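Side-chain contacts in DMATS type aromatic prenyltransferase (Micromonospora olivasterospora, PDB 6ZRY), which probably transfers a dimethylallyl group to the indole ring of tryptophan, as expected of a DMATS-type aromatic prenyltransferase with an ABBA-barrel fold: residues E152-G155 with A161-S164; R177-H182 with V210-T215; G187-G190 with R194-F197. All coordinates share one frame; numbering follows the deposited sequence. Where two conformers were deposited one is given.

Contact 1: residues E152-G155 with A161-S164; sequences EVKG and ALVS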
ATOM      1  N   GLU A 152      -9.955  -8.628  -7.882  1.00 19.58           N
ATOM      2  CA  GLU A 152     -11.367  -8.432  -8.310  1.00 21.02           C
ATOM      3  C   GLU A 152     -11.441  -7.937  -9.764  1.00 21.09           C
ATOM      4  O   GLU A 152     -12.520  -7.455 -10.177  1.00 21.47           O
ATOM      5  CB  GLU A 152     -12.053  -7.466  -7.352  1.00 21.32           C
ATOM      6  CG  GLU A 152     -12.151  -8.009  -5.934  1.00 22.29           C
ATOM      7  CD  GLU A 152     -12.790  -7.029  -4.942  1.00 23.55           C
ATOM      8  OE1 GLU A 152     -13.237  -7.473  -3.903  1.00 24.30           O
ATOM      9  OE2 GLU A 152     -12.846  -5.834  -5.245  1.00 23.33           O
ATOM     10  N   VAL A 153     -10.360  -8.044 -10.518  1.00 21.34           N
ATOM     11  CA  VAL A 153     -10.268  -7.458 -11.886  1.00 22.07           C
ATOM     12  C   VAL A 153     -11.253  -8.163 -12.838  1.00 23.48           C
ATOM     13  O   VAL A 153     -11.671  -7.528 -13.800  1.00 23.02           O
ATOM     14  CB  VAL A 153      -8.838  -7.515 -12.420  1.00 22.25           C
ATOM     15  CG1 VAL A 153      -8.432  -8.934 -12.790  1.00 22.29           C
ATOM     16  CG2 VAL A 153      -8.639  -6.556 -13.590  1.00 22.13           C
ATOM     17  N   LYS A 154     -11.587  -9.426 -12.591  1.00 24.78           N
ATOM     18  CA  LYS A 154     -12.606 -10.166 -13.391  1.00 27.30           C
ATOM     19  C   LYS A 154     -13.932 -10.199 -12.621  1.00 27.70           C
ATOM     20  O   LYS A 154     -14.776 -11.048 -12.931  1.00 28.60           O
ATOM     21  CB  LYS A 154     -12.086 -11.564 -13.723  1.00 28.88           C
ATOM     22  CG  LYS A 154     -10.856 -11.577 -14.607  1.00 30.23           C
ATOM     23  CD  LYS A 154     -10.525 -12.943 -15.112  1.00 32.52           C
ATOM     24  CE  LYS A 154      -9.531 -12.923 -16.254  1.00 34.54           C
ATOM     25  NZ  LYS A 154      -9.181 -14.298 -16.703  1.00 36.08           N
ATOM     26  N   GLY A 155     -14.105  -9.281 -11.654  1.00 27.81           N
ATOM     27  CA  GLY A 155     -15.311  -9.144 -10.825  1.00 27.64           C
ATOM     28  C   GLY A 155     -15.103  -9.717  -9.425  1.00 27.82           C
ATOM     29  O   GLY A 155     -14.245 -10.578  -9.255  1.00 26.98           O
ATOM     30  N   ALA A 161     -11.490 -17.566  -6.582  1.00 24.29           N
ATOM     31  CA  ALA A 161     -11.017 -18.613  -7.523  1.00 24.55           C
ATOM     32  C   ALA A 161      -9.771 -18.130  -8.241  1.00 24.14           C
ATOM     33  O   ALA A 161      -8.855 -18.927  -8.400  1.00 23.98           O
ATOM     34  CB  ALA A 161     -12.099 -18.961  -8.514  1.00 25.57           C
ATOM     35  N   LEU A 162      -9.749 -16.856  -8.644  1.00 23.34           N
ATOM     36  CA  LEU A 162      -8.575 -16.212  -9.266  1.00 23.04           C
ATOM     37  C   LEU A 162      -7.383 -16.353  -8.320  1.00 21.46           C
ATOM     38  O   LEU A 162      -6.355 -16.882  -8.748  1.00 20.90           O
ATOM     39  CB  LEU A 162      -8.870 -14.743  -9.571  1.00 23.83           C
ATOM     40  CG  LEU A 162      -8.015 -14.107 -10.673  1.00 25.35           C
ATOM     41  CD1 LEU A 162      -8.506 -12.720 -11.027  1.00 25.48           C
ATOM     42  CD2 LEU A 162      -6.551 -14.048 -10.296  1.00 26.54           C
ATOM     43  N   VAL A 163      -7.534 -15.936  -7.055  1.00 20.71           N
ATOM     44  CA  VAL A 163      -6.425 -15.996  -6.065  1.00 20.29           C
ATOM     45  C   VAL A 163      -6.038 -17.464  -5.847  1.00 20.53           C
ATOM     46  O   VAL A 163      -4.818 -17.765  -5.868  1.00 19.36           O
ATOM     47  CB  VAL A 163      -6.793 -15.292  -4.741  1.00 19.89           C
ATOM     48  CG1 VAL A 163      -5.671 -15.409  -3.728  1.00 19.81           C
ATOM     49  CG2 VAL A 163      -7.171 -13.827  -4.967  1.00 19.77           C
ATOM     50  N   SER A 164      -7.013 -18.359  -5.664  1.00 20.59           N
ATOM     51  CA  SER A 164      -6.727 -19.790  -5.432  1.00 22.07           C
ATOM     52  C   SER A 164      -5.854 -20.343  -6.568  1.00 22.06           C
ATOM     53  O   SER A 164      -4.804 -21.046  -6.281  1.00 21.71           O
ATOM     54  CB  SER A 164      -7.998 -20.608  -5.278  1.00 23.44           C
ATOM     55  OG  SER A 164      -7.659 -21.977  -5.239  1.00 26.65           O
TER
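A 2.8 Å hydrogen bond from Gly155 N to Glu152 O closes the type I beta turn whose two middle residues, Val153 and Lys154, receive the side chain of Leu162. The contact itself is apolar and light. Leu162 is directed from helix 159-170 toward the turn, its CG lying opposite the backbone N (chi1 -157°), so that the two methyl groups are carried well out from the helix. One of them, CD1, does the touching: it lies 4.2 Å from Val153 CG1, the two side chains meeting at a slant, and 4.4 Å from Lys154 CG. The lysine thus offers its methylene chain to the leucine, while its NZ reaches on to a weak hydrogen bond with Leu119 O. Leucine suits the helix position because it also packs on Leu119 and Phe120 of helix 117-120, and the compact, branched valine fits among Thr122, Pro125 and Ala130. Glycine is called for at 155, where any CB would be pressed against the carbonyl O of Lys154. Backbone bonds, including one between Val153 and Gln126, hold the turn itself; with no hydrogen bond across, its fit to the helix rests on van der Waals contact.

Contact 2: residues R177-H182 with V210-T215; sequences RALLDH and VKLYLT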
ATOM      1  N   ARG A 177      -5.469 -21.533   1.890  0.56 23.28           N
ATOM      2  CA  ARG A 177      -6.594 -22.454   2.229  0.56 23.25           C
ATOM      3  C   ARG A 177      -6.919 -22.276   3.724  0.56 22.61           C
ATOM      4  O   ARG A 177      -8.097 -22.182   4.055  0.56 22.26           O
ATOM      5  CB  ARG A 177      -6.276 -23.912   1.853  0.56 23.98           C
ATOM      6  CG  ARG A 177      -6.738 -24.303   0.453  0.56 24.80           C
ATOM      7  CD  ARG A 177      -6.565 -25.776   0.102  0.56 24.86           C
ATOM      8  NE  ARG A 177      -5.200 -26.048  -0.325  0.56 25.18           N
ATOM      9  CZ  ARG A 177      -4.240 -26.613   0.418  0.56 25.14           C
ATOM     10  NH1 ARG A 177      -4.472 -27.012   1.662  0.56 25.51           N
ATOM     11  NH2 ARG A 177      -3.038 -26.782  -0.099  0.56 25.33           N
ATOM     12  N   ALA A 178      -5.890 -22.164   4.570  1.00 22.35           N
ATOM     13  CA  ALA A 178      -6.029 -21.892   6.023  1.00 21.93           C
ATOM     14  C   ALA A 178      -6.797 -20.578   6.226  1.00 21.98           C
ATOM     15  O   ALA A 178      -7.697 -20.539   7.083  1.00 21.02           O
ATOM     16  CB  ALA A 178      -4.677 -21.851   6.692  1.00 22.35           C
ATOM     17  N   LEU A 179      -6.495 -19.544   5.427  1.00 20.99           N
ATOM     18  CA  LEU A 179      -7.185 -18.245   5.554  1.00 22.10           C
ATOM     19  C   LEU A 179      -8.633 -18.390   5.079  1.00 22.25           C
ATOM     20  O   LEU A 179      -9.520 -17.932   5.791  1.00 22.47           O
ATOM     21  CB  LEU A 179      -6.410 -17.171   4.784  1.00 21.85           C
ATOM     22  CG  LEU A 179      -6.993 -15.752   4.815  1.00 22.57           C
ATOM     23  CD1 LEU A 179      -6.897 -15.137   6.187  1.00 22.78           C
ATOM     24  CD2 LEU A 179      -6.293 -14.861   3.808  1.00 23.14           C
ATOM     25  N   LEU A 180      -8.886 -18.974   3.916  1.00 23.08           N
ATOM     26  CA  LEU A 180     -10.285 -19.066   3.397  1.00 24.22           C
ATOM     27  C   LEU A 180     -11.130 -19.948   4.326  1.00 23.17           C
ATOM     28  O   LEU A 180     -12.271 -19.592   4.594  1.00 23.39           O
ATOM     29  CB  LEU A 180     -10.290 -19.605   1.963  1.00 26.05           C
ATOM     30  CG  LEU A 180      -9.998 -18.605   0.837  1.00 27.82           C
ATOM     31  CD1 LEU A 180     -10.450 -19.174  -0.505  1.00 28.18           C
ATOM     32  CD2 LEU A 180     -10.648 -17.241   1.077  1.00 28.45           C
ATOM     33  N   ASP A 181     -10.599 -21.074   4.791  1.00 22.56           N
ATOM     34  CA  ASP A 181     -11.397 -22.056   5.559  1.00 22.41           C
ATOM     35  C   ASP A 181     -11.514 -21.641   7.029  1.00 21.78           C
ATOM     36  O   ASP A 181     -12.522 -22.047   7.665  1.00 21.82           O
ATOM     37  CB  ASP A 181     -10.819 -23.451   5.441  1.00 23.32           C
ATOM     38  CG  ASP A 181     -11.003 -24.044   4.044  1.00 24.35           C
ATOM     39  OD1 ASP A 181     -11.780 -23.459   3.259  1.00 24.80           O
ATOM     40  OD2 ASP A 181     -10.345 -25.024   3.755  1.00 24.80           O
ATOM     41  N   HIS A 182     -10.517 -20.937   7.579  1.00 21.17           N
ATOM     42  CA  HIS A 182     -10.442 -20.670   9.047  1.00 20.86           C
ATOM     43  C   HIS A 182     -10.186 -19.192   9.388  1.00 20.87           C
ATOM     44  O   HIS A 182     -10.162 -18.917  10.588  1.00 20.12           O
ATOM     45  CB  HIS A 182      -9.386 -21.592   9.698  1.00 21.18           C
ATOM     46  CG  HIS A 182      -9.753 -23.021   9.532  1.00 21.86           C
ATOM     47  ND1 HIS A 182     -10.857 -23.563  10.137  1.00 22.14           N
ATOM     48  CD2 HIS A 182      -9.210 -23.986   8.757  1.00 22.32           C
ATOM     49  CE1 HIS A 182     -10.979 -24.845   9.745  1.00 22.97           C
ATOM     50  NE2 HIS A 182      -9.968 -25.115   8.902  1.00 22.00           N
ATOM     51  N   VAL A 210       3.916 -14.311  -1.750  1.00 22.41           N
ATOM     52  CA  VAL A 210       2.777 -13.421  -2.103  1.00 21.12           C
ATOM     53  C   VAL A 210       2.298 -12.728  -0.831  1.00 20.67           C
ATOM     54  O   VAL A 210       2.235 -13.380   0.243  1.00 19.76           O
ATOM     55  CB  VAL A 210       1.636 -14.202  -2.754  1.00 20.60           C
ATOM     56  CG1 VAL A 210       0.394 -13.337  -2.962  1.00 20.48           C
ATOM     57  CG2 VAL A 210       2.071 -14.873  -4.053  1.00 20.75           C
ATOM     58  N   LYS A 211       1.963 -11.456  -0.943  1.00 20.12           N
ATOM     59  CA  LYS A 211       1.293 -10.730   0.130  1.00 20.19           C
ATOM     60  C   LYS A 211      -0.142 -10.483  -0.320  1.00 18.98           C
ATOM     61  O   LYS A 211      -0.323  -9.824  -1.348  1.00 18.19           O
ATOM     62  CB  LYS A 211       2.106  -9.480   0.411  1.00 22.39           C
ATOM     63  CG  LYS A 211       1.953  -8.900   1.773  1.00 25.17           C
ATOM     64  CD  LYS A 211       3.152  -8.005   2.108  1.00 27.24           C
ATOM     65  CE  LYS A 211       2.800  -6.808   2.947  1.00 29.42           C
ATOM     66  NZ  LYS A 211       4.016  -6.012   3.279  1.00 31.62           N
ATOM     67  N   LEU A 212      -1.113 -11.088   0.374  1.00 17.43           N
ATOM     68  CA  LEU A 212      -2.543 -10.909   0.079  1.00 17.27           C
ATOM     69  C   LEU A 212      -3.138  -9.938   1.082  1.00 16.81           C
ATOM     70  O   LEU A 212      -2.988 -10.168   2.285  1.00 15.93           O
ATOM     71  CB  LEU A 212      -3.244 -12.263   0.135  1.00 17.78           C
ATOM     72  CG  LEU A 212      -4.717 -12.259  -0.269  1.00 18.37           C
ATOM     73  CD1 LEU A 212      -4.898 -11.953  -1.743  1.00 18.94           C
ATOM     74  CD2 LEU A 212      -5.369 -13.581   0.077  1.00 18.78           C
ATOM     75  N   TYR A 213      -3.860  -8.948   0.599  1.00 16.33           N
ATOM     76  CA  TYR A 213      -4.521  -7.944   1.456  1.00 16.41           C
ATOM     77  C   TYR A 213      -6.021  -8.168   1.435  1.00 16.51           C
ATOM     78  O   TYR A 213      -6.576  -8.281   0.307  1.00 17.08           O
ATOM     79  CB  TYR A 213      -4.229  -6.541   0.959  1.00 16.12           C
ATOM     80  CG  TYR A 213      -2.816  -6.035   1.076  1.00 16.25           C
ATOM     81  CD1 TYR A 213      -1.769  -6.608   0.366  1.00 16.70           C
ATOM     82  CD2 TYR A 213      -2.543  -4.871   1.791  1.00 16.60           C
ATOM     83  CE1 TYR A 213      -0.482  -6.105   0.426  1.00 16.52           C
ATOM     84  CE2 TYR A 213      -1.255  -4.350   1.852  1.00 16.73           C
ATOM     85  CZ  TYR A 213      -0.225  -4.970   1.160  1.00 17.06           C
ATOM     86  OH  TYR A 213       1.048  -4.474   1.171  1.00 18.63           O
ATOM     87  N   LEU A 214      -6.642  -8.226   2.607  1.00 16.84           N
ATOM     88  CA  LEU A 214      -8.116  -8.370   2.795  1.00 17.86           C
ATOM     89  C   LEU A 214      -8.642  -7.068   3.392  1.00 17.50           C
ATOM     90  O   LEU A 214      -8.037  -6.609   4.354  1.00 16.70           O
ATOM     91  CB  LEU A 214      -8.402  -9.504   3.770  1.00 19.31           C
ATOM     92  CG  LEU A 214      -8.483 -10.911   3.219  1.00 21.59           C
ATOM     93  CD1 LEU A 214      -7.234 -11.285   2.471  1.00 22.31           C
ATOM     94  CD2 LEU A 214      -8.715 -11.902   4.383  1.00 21.67           C
ATOM     95  N   THR A 215      -9.721  -6.538   2.862  1.00 17.28           N
ATOM     96  CA  THR A 215     -10.419  -5.372   3.420  1.00 17.68           C
ATOM     97  C   THR A 215     -11.594  -5.898   4.222  1.00 18.14           C
ATOM     98  O   THR A 215     -12.409  -6.660   3.659  1.00 17.91           O
ATOM     99  CB  THR A 215     -10.830  -4.378   2.334  1.00 17.82           C
ATOM    100  OG1 THR A 215      -9.645  -3.973   1.630  1.00 17.67           O
ATOM    101  CG2 THR A 215     -11.551  -3.176   2.895  1.00 17.55           C
TER
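Helix 174-182 lies over the strand containing residues 210-215, the closest pair of CA atoms being those of Leu179 and Leu212, 10.3 Å apart, a gap wide enough for a layer of leucine side chains. Leu179 fills it from the helix side. With chi1 at -180° its side chain leads straight out toward the strand and brings CD2 into touch with two leucines two residues apart. Against Leu214 the meeting is tip to tip: Leu179 CD2 is 3.9 Å from both Leu214 CD1 and Leu214 CD2, and the other methyl, Leu179 CD1, comes within 4.1 Å of Leu214 CD2. Leu212 adds a smaller touch through its CD2, 4.1 Å from Leu179 CD2. All three residues are buried and the contact has no hydrogen bond across it, so the surfaces are matched by methyl packing alone. Leucine suits each place, being long enough to bridge the layer and having two methyls to divide among several neighbours. The alternation of the strand sorts its residues: Leu212 and Leu214 face the helix, whereas Tyr213 points to the other side of the sheet, where its OH is hydrogen-bonded to Tyr148 OH. On the helical side, Leu179 also rests on Tyr262 of strand 258-265 and Leu212 on Phe264 of that strand, while Leu195 of strand 193-201 packs beside Leu212 and Leu214. Helix 159-170 continues the helical cover along strand 209-220, with Leu167 and Leu170 on Val210.

Contact 3: residues G187-G190 with R194-F197; sequences GELG and RLTF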
ATOM      1  N   GLY A 187     -19.501 -16.347   6.330  1.00 39.47           N
ATOM      2  CA  GLY A 187     -20.387 -15.960   5.203  1.00 40.31           C
ATOM      3  C   GLY A 187     -20.026 -14.613   4.569  1.00 40.60           C
ATOM      4  O   GLY A 187     -20.949 -13.947   4.035  1.00 40.15           O
ATOM      5  N   GLU A 188     -18.747 -14.203   4.594  1.00 39.43           N
ATOM      6  CA  GLU A 188     -18.371 -12.801   4.251  1.00 37.21           C
ATOM      7  C   GLU A 188     -17.340 -12.709   3.122  1.00 35.12           C
ATOM      8  O   GLU A 188     -16.972 -11.563   2.785  1.00 32.47           O
ATOM      9  CB  GLU A 188     -17.868 -12.078   5.496  1.00 37.26           C
ATOM     10  CG  GLU A 188     -18.962 -11.813   6.508  1.00 38.41           C
ATOM     11  CD  GLU A 188     -20.154 -11.033   5.984  1.00 39.03           C
ATOM     12  OE1 GLU A 188     -19.973 -10.149   5.101  1.00 39.19           O
ATOM     13  OE2 GLU A 188     -21.257 -11.312   6.445  1.00 41.90           O
ATOM     14  N   LEU A 189     -16.933 -13.808   2.503  1.00 33.44           N
ATOM     15  CA  LEU A 189     -15.910 -13.756   1.433  1.00 33.65           C
ATOM     16  C   LEU A 189     -16.508 -13.073   0.179  1.00 33.42           C
ATOM     17  O   LEU A 189     -17.611 -13.432  -0.216  1.00 33.91           O
ATOM     18  CB  LEU A 189     -15.403 -15.161   1.127  1.00 34.20           C
ATOM     19  CG  LEU A 189     -14.292 -15.231   0.086  1.00 34.42           C
ATOM     20  CD1 LEU A 189     -13.062 -14.468   0.523  1.00 34.74           C
ATOM     21  CD2 LEU A 189     -13.941 -16.674  -0.219  1.00 35.58           C
ATOM     22  N   GLY A 190     -15.802 -12.100  -0.388  1.00 30.83           N
ATOM     23  CA  GLY A 190     -16.306 -11.256  -1.486  1.00 30.19           C
ATOM     24  C   GLY A 190     -17.448 -10.336  -1.051  1.00 29.37           C
ATOM     25  O   GLY A 190     -18.049  -9.693  -1.942  1.00 29.88           O
ATOM     26  N   ARG A 194     -13.064  -8.652   1.580  1.00 20.78           N
ATOM     27  CA  ARG A 194     -12.820  -8.423   0.139  1.00 19.97           C
ATOM     28  C   ARG A 194     -11.343  -8.668  -0.123  1.00 18.95           C
ATOM     29  O   ARG A 194     -10.511  -8.204   0.661  1.00 18.09           O
ATOM     30  CB  ARG A 194     -13.265  -7.007  -0.230  1.00 21.03           C
ATOM     31  CG  ARG A 194     -14.781  -6.799  -0.146  1.00 22.25           C
ATOM     32  CD  ARG A 194     -15.530  -7.098  -1.408  1.00 23.09           C
ATOM     33  NE  ARG A 194     -15.105  -6.273  -2.525  1.00 23.23           N
ATOM     34  CZ  ARG A 194     -15.550  -5.055  -2.800  1.00 24.41           C
ATOM     35  NH1 ARG A 194     -16.475  -4.481  -2.038  1.00 24.18           N
ATOM     36  NH2 ARG A 194     -15.057  -4.407  -3.845  1.00 25.06           N
ATOM     37  N   LEU A 195     -11.026  -9.382  -1.181  1.00 18.29           N
ATOM     38  CA  LEU A 195      -9.622  -9.606  -1.634  1.00 18.01           C
ATOM     39  C   LEU A 195      -9.169  -8.381  -2.445  1.00 17.53           C
ATOM     40  O   LEU A 195      -9.626  -8.180  -3.601  1.00 17.79           O
ATOM     41  CB  LEU A 195      -9.569 -10.903  -2.450  1.00 18.65           C
ATOM     42  CG  LEU A 195     -10.028 -12.155  -1.695  1.00 19.80           C
ATOM     43  CD1 LEU A 195     -10.415 -13.265  -2.660  1.00 20.76           C
ATOM     44  CD2 LEU A 195      -8.978 -12.631  -0.727  1.00 20.01           C
ATOM     45  N   THR A 196      -8.307  -7.571  -1.863  1.00 16.95           N
ATOM     46  CA  THR A 196      -8.068  -6.191  -2.335  1.00 16.78           C
ATOM     47  C   THR A 196      -6.779  -6.118  -3.148  1.00 16.36           C
ATOM     48  O   THR A 196      -6.774  -5.430  -4.165  1.00 15.78           O
ATOM     49  CB  THR A 196      -8.061  -5.211  -1.162  1.00 17.21           C
ATOM     50  OG1 THR A 196      -9.339  -5.335  -0.533  1.00 17.91           O
ATOM     51  CG2 THR A 196      -7.822  -3.791  -1.631  1.00 17.23           C
ATOM     52  N   PHE A 197      -5.694  -6.724  -2.678  1.00 15.87           N
ATOM     53  CA  PHE A 197      -4.414  -6.725  -3.413  1.00 16.05           C
ATOM     54  C   PHE A 197      -3.793  -8.110  -3.392  1.00 16.43           C
ATOM     55  O   PHE A 197      -3.798  -8.756  -2.351  1.00 16.01           O
ATOM     56  CB  PHE A 197      -3.356  -5.782  -2.814  1.00 16.35           C
ATOM     57  CG  PHE A 197      -3.739  -4.322  -2.739  1.00 16.55           C
ATOM     58  CD1 PHE A 197      -4.025  -3.604  -3.885  1.00 17.13           C
ATOM     59  CD2 PHE A 197      -3.757  -3.664  -1.524  1.00 17.02           C
ATOM     60  CE1 PHE A 197      -4.326  -2.250  -3.821  1.00 17.40           C
ATOM     61  CE2 PHE A 197      -4.066  -2.312  -1.449  1.00 17.69           C
ATOM     62  CZ  PHE A 197      -4.357  -1.607  -2.603  1.00 17.76           C
TER
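The aliphatic part of an arginine folds back against a glycine backbone: Arg194 CD lies 3.7 Å from Gly190 O and 3.8 Å from Gly190 C. Bends at chi2 (-90°) and chi3 (-60°) curl the chain into this position, although its first bond leads away from the loop. No hydrogen bond joins the two segments; the charged end turns instead to Glu152, with a salt bridge from Arg194 NE to Glu152 OE1. Gly190 has a positive phi (68°), which glycine adopts easily, and its bare backbone leaves room for CD to lie against the carbonyl. Beside this, Leu189 CD1 meets Leu195 CD1 at 4.3 Å. Both leucines also touch Pro160, so the loop is joined to the start of helix 159-170 by apolar contact, and Leu189 packs on Val184 as well. Further along the strand, Thr196 CG2 sits 4.0 Å above the Phe197 ring, over its centre, while that ring meets those of Tyr148 and Tyr213 edge-to-face. Phe197 also touches the bound tryptophan. Thr196 and Phe197 together stand opposite the single residue Tyr213, the pattern of a classic beta bulge, here in a strand that lines the tryptophan pocket of the ABBA barrel.

How the contacts relate
All three contacts lie on one side of the chain's centre, about 9 to 13 Å apart between centres. The 2.6 Å Glu152 OE1 to Arg194 NE salt bridge links contacts 1 and 3, while contact 1 meets contact 2 by packing, Val163 CG1 lying 4.1 Å from Leu212 CD1. Contacts 2 and 3 use adjacent antiparallel strands, 209-220 and 193-201, where Thr215 OG1 and Thr196 OG1, 2.6 Å apart, probably form a hydrogen bond; Leu180 CD2 and Leu189 CD2 meet at 3.6 Å on the helical side. Phe197 of contact 3 belongs to the tryptophan pocket, whereas the side chain of Leu214 in contact 2 is about 10 Å from the ligand and contact 1 lies away from it.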